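Local coordinates for beta-lactamase (Chitinophaga pinensis, PDB 6N36), which probably hydrolyses the beta-lactam ring of antibiotics with the help of two bound zinc ions, as in other metallo-beta-lactamases, at residues A[24-29]-A[219-224]. Residues are numbered along the deposited sequence; the frame is centred on the assembly and turned at random.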
ATOM      1  N   ARG A  24      15.733   7.603  -1.160  1.00 21.71           N
ATOM      2  CA  ARG A  24      14.844   8.748  -1.371  1.00 20.69           C
ATOM      3  C   ARG A  24      14.247   8.646  -2.773  1.00 22.45           C
ATOM      4  O   ARG A  24      14.981   8.524  -3.802  1.00 23.80           O
ATOM      5  CB  ARG A  24      15.674  10.025  -1.272  1.00 22.15           C
ATOM      6  CG  ARG A  24      14.856  11.290  -1.363  1.00 22.77           C
ATOM      7  CD  ARG A  24      15.860  12.450  -1.322  1.00 25.13           C
ATOM      8  NE  ARG A  24      15.199  13.723  -1.464  1.00 28.49           N
ATOM      9  CZ  ARG A  24      15.764  14.800  -1.979  1.00 29.00           C
ATOM     10  NH1 ARG A  24      16.938  14.723  -2.583  1.00 29.95           N
ATOM     11  NH2 ARG A  24      15.049  15.908  -2.049  1.00 31.16           N
ATOM     12  N   ILE A  25      12.917   8.594  -2.828  1.00 21.11           N
ATOM     13  CA  ILE A  25      12.215   8.525  -4.135  1.00 21.74           C
ATOM     14  C   ILE A  25      12.157   9.925  -4.736  1.00 23.79           C
ATOM     15  O   ILE A  25      12.582  10.109  -5.902  1.00 24.83           O
ATOM     16  CB  ILE A  25      10.818   7.905  -3.917  1.00 21.66           C
ATOM     17  CG1 ILE A  25      10.910   6.467  -3.399  1.00 20.68           C
ATOM     18  CG2 ILE A  25      10.024   8.024  -5.215  1.00 23.04           C
ATOM     19  CD1 ILE A  25       9.612   5.946  -2.810  1.00 20.12           C
ATOM     20  N   ALA A  26      11.557  10.845  -4.011  1.00 23.52           N
ATOM     21  CA  ALA A  26      11.223  12.192  -4.503  1.00 24.14           C
ATOM     22  C   ALA A  26      10.951  13.047  -3.278  1.00 23.58           C
ATOM     23  O   ALA A  26      10.104  12.672  -2.476  1.00 22.69           O
ATOM     24  CB  ALA A  26      10.038  12.152  -5.415  1.00 24.61           C
ATOM     25  N   GLY A  27      11.659  14.164  -3.126  1.00 24.19           N
ATOM     26  CA  GLY A  27      11.330  15.041  -1.997  1.00 23.63           C
ATOM     27  C   GLY A  27      11.525  14.324  -0.659  1.00 23.32           C
ATOM     28  O   GLY A  27      12.566  13.657  -0.447  1.00 23.82           O
ATOM     29  N   ASN A  28      10.490  14.412   0.170  1.00 22.44           N
ATOM     30  CA  ASN A  28      10.408  13.820   1.526  1.00 20.85           C
ATOM     31  C   ASN A  28       9.767  12.428   1.507  1.00 20.36           C
ATOM     32  O   ASN A  28       9.295  11.981   2.567  1.00 21.08           O
ATOM     33  CB  ASN A  28       9.710  14.780   2.483  1.00 21.69           C
ATOM     34  CG  ASN A  28       8.305  15.159   2.068  1.00 23.69           C
ATOM     35  OD1 ASN A  28       8.007  15.387   0.878  1.00 25.73           O
ATOM     36  ND2 ASN A  28       7.427  15.261   3.036  1.00 25.04           N
ATOM     37  N   LEU A  29       9.666  11.797   0.354  1.00 20.50           N
ATOM     38  CA  LEU A  29       9.125  10.421   0.229  1.00 18.93           C
ATOM     39  C   LEU A  29      10.266   9.441   0.006  1.00 18.58           C
ATOM     40  O   LEU A  29      11.094   9.629  -0.925  1.00 20.24           O
ATOM     41  CB  LEU A  29       8.163  10.370  -0.952  1.00 19.92           C
ATOM     42  CG  LEU A  29       7.714   8.972  -1.342  1.00 20.17           C
ATOM     43  CD1 LEU A  29       6.864   8.309  -0.270  1.00 19.83           C
ATOM     44  CD2 LEU A  29       6.970   8.989  -2.670  1.00 21.38           C
ATOM     45  N   PHE A 219      -1.300  12.223 -12.251  1.00 27.77           N
ATOM     46  CA  PHE A 219      -0.148  12.289 -11.323  1.00 28.17           C
ATOM     47  C   PHE A 219       1.147  12.354 -12.138  1.00 27.75           C
ATOM     48  O   PHE A 219       1.126  12.092 -13.370  1.00 28.89           O
ATOM     49  CB  PHE A 219      -0.140  11.061 -10.406  1.00 27.14           C
ATOM     50  CG  PHE A 219      -0.290   9.786 -11.176  1.00 26.43           C
ATOM     51  CD1 PHE A 219      -1.544   9.246 -11.449  1.00 25.80           C
ATOM     52  CD2 PHE A 219       0.830   9.159 -11.683  1.00 25.78           C
ATOM     53  CE1 PHE A 219      -1.643   8.112 -12.235  1.00 25.43           C
ATOM     54  CE2 PHE A 219       0.719   8.042 -12.471  1.00 25.68           C
ATOM     55  CZ  PHE A 219      -0.511   7.522 -12.742  1.00 24.79           C
ATOM     56  N   ASP A 220       2.254  12.661 -11.473  1.00 26.82           N
ATOM     57  CA  ASP A 220       3.577  12.686 -12.126  1.00 27.65           C
ATOM     58  C   ASP A 220       4.280  11.343 -11.960  1.00 26.21           C
ATOM     59  O   ASP A 220       4.902  10.859 -12.925  1.00 28.48           O
ATOM     60  CB  ASP A 220       4.425  13.820 -11.537  1.00 29.14           C
ATOM     61  CG  ASP A 220       3.809  15.196 -11.774  1.00 32.02           C
ATOM     62  OD1 ASP A 220       3.469  15.457 -12.938  1.00 36.19           O
ATOM     63  OD2 ASP A 220       3.602  15.950 -10.794  1.00 32.48           O
ATOM     64  N   LEU A 221       4.316  10.848 -10.715  1.00 25.16           N
ATOM     65  CA  LEU A 221       5.115   9.651 -10.380  1.00 24.18           C
ATOM     66  C   LEU A 221       4.164   8.600  -9.778  1.00 22.92           C
ATOM     67  O   LEU A 221       3.239   8.997  -9.111  1.00 23.09           O
ATOM     68  CB  LEU A 221       6.182   9.998  -9.349  1.00 24.32           C
ATOM     69  CG  LEU A 221       7.055  11.219  -9.630  1.00 25.40           C
ATOM     70  CD1 LEU A 221       8.086  11.352  -8.521  1.00 25.60           C
ATOM     71  CD2 LEU A 221       7.728  11.094 -10.997  1.00 26.42           C
ATOM     72  N   TRP A 222       4.460   7.331  -9.965  1.00 23.41           N
ATOM     73  CA  TRP A 222       3.652   6.277  -9.288  1.00 21.83           C
ATOM     74  C   TRP A 222       4.516   5.153  -8.768  1.00 21.79           C
ATOM     75  O   TRP A 222       5.475   4.799  -9.421  1.00 22.23           O
ATOM     76  CB  TRP A 222       2.495   5.771 -10.153  1.00 22.87           C
ATOM     77  CG  TRP A 222       2.858   4.891 -11.317  1.00 23.19           C
ATOM     78  CD1 TRP A 222       3.401   5.263 -12.521  1.00 24.31           C
ATOM     79  CD2 TRP A 222       2.633   3.475 -11.409  1.00 22.93           C
ATOM     80  NE1 TRP A 222       3.581   4.159 -13.319  1.00 24.78           N
ATOM     81  CE2 TRP A 222       3.086   3.050 -12.676  1.00 24.28           C
ATOM     82  CE3 TRP A 222       2.068   2.525 -10.541  1.00 22.67           C
ATOM     83  CZ2 TRP A 222       3.012   1.723 -13.096  1.00 24.23           C
ATOM     84  CZ3 TRP A 222       1.959   1.228 -10.981  1.00 23.00           C
ATOM     85  CH2 TRP A 222       2.449   0.830 -12.227  1.00 23.11           C
ATOM     86  N   LEU A 223       4.033   4.549  -7.685  1.00 20.80           N
ATOM     87  CA  LEU A 223       4.623   3.313  -7.129  1.00 20.47           C
ATOM     88  C   LEU A 223       3.441   2.485  -6.636  1.00 20.00           C
ATOM     89  O   LEU A 223       2.320   2.941  -6.649  1.00 20.13           O
ATOM     90  CB  LEU A 223       5.634   3.597  -6.015  1.00 22.01           C
ATOM     91  CG  LEU A 223       6.885   4.403  -6.438  1.00 22.32           C
ATOM     92  CD1 LEU A 223       6.621   5.879  -6.310  1.00 24.84           C
ATOM     93  CD2 LEU A 223       8.082   4.027  -5.612  1.00 23.96           C
ATOM     94  N   ALA A 224       3.719   1.259  -6.278  1.00 19.21           N
ATOM     95  CA  ALA A 224       2.672   0.298  -5.884  1.00 19.44           C
ATOM     96  C   ALA A 224       3.230  -0.627  -4.805  1.00 19.57           C
ATOM     97  O   ALA A 224       4.407  -0.588  -4.499  1.00 20.34           O
ATOM     98  CB  ALA A 224       2.230  -0.481  -7.111  1.00 20.03           C
TER
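I25 and L223 meet tip to tip, the CD1 methyl of I25 lying 3.7 Å from CD2 of L223, a worked example of two edge strands, one from each sheet of a sandwich, meeting through apolar side chains. The other branches follow more loosely, CG2 of I25 standing 4.2 Å from CD1 of L223. With CG anti to the carbonyl carbon (chi1 -63°), L223 sends its branch methyls toward I25. Next to this pair, the methyl CB of A26 is met at 3.8 Å by CD1 of L221, two residues before L223. No hydrogen bond crosses the contact.

That I25 and A26, though consecutive, both point toward 219-224 follows from a classic beta bulge, in which the two residues face L29: I25 N binds L29 O at 2.8 Å, while A26 N makes a weaker bond to the same oxygen. A type II' turn from A26 to L29 closes the hairpin, and the NE of R24 gives a nearly straight bond to G27 O (2.8 Å, 170°), which lies in the guanidinium plane.

P244 touches both A26 and L221, and F247 lies against I25. Strand 23-26 is an edge strand of the seven-stranded sheet, and 221-223 one of the five-stranded sheet, so the contact packs one over the other at one margin of the alpha-beta/beta-alpha sandwich of this superfamily, with strand 177-182 beside 221-223 and Y230 of helix 227-230 against L223.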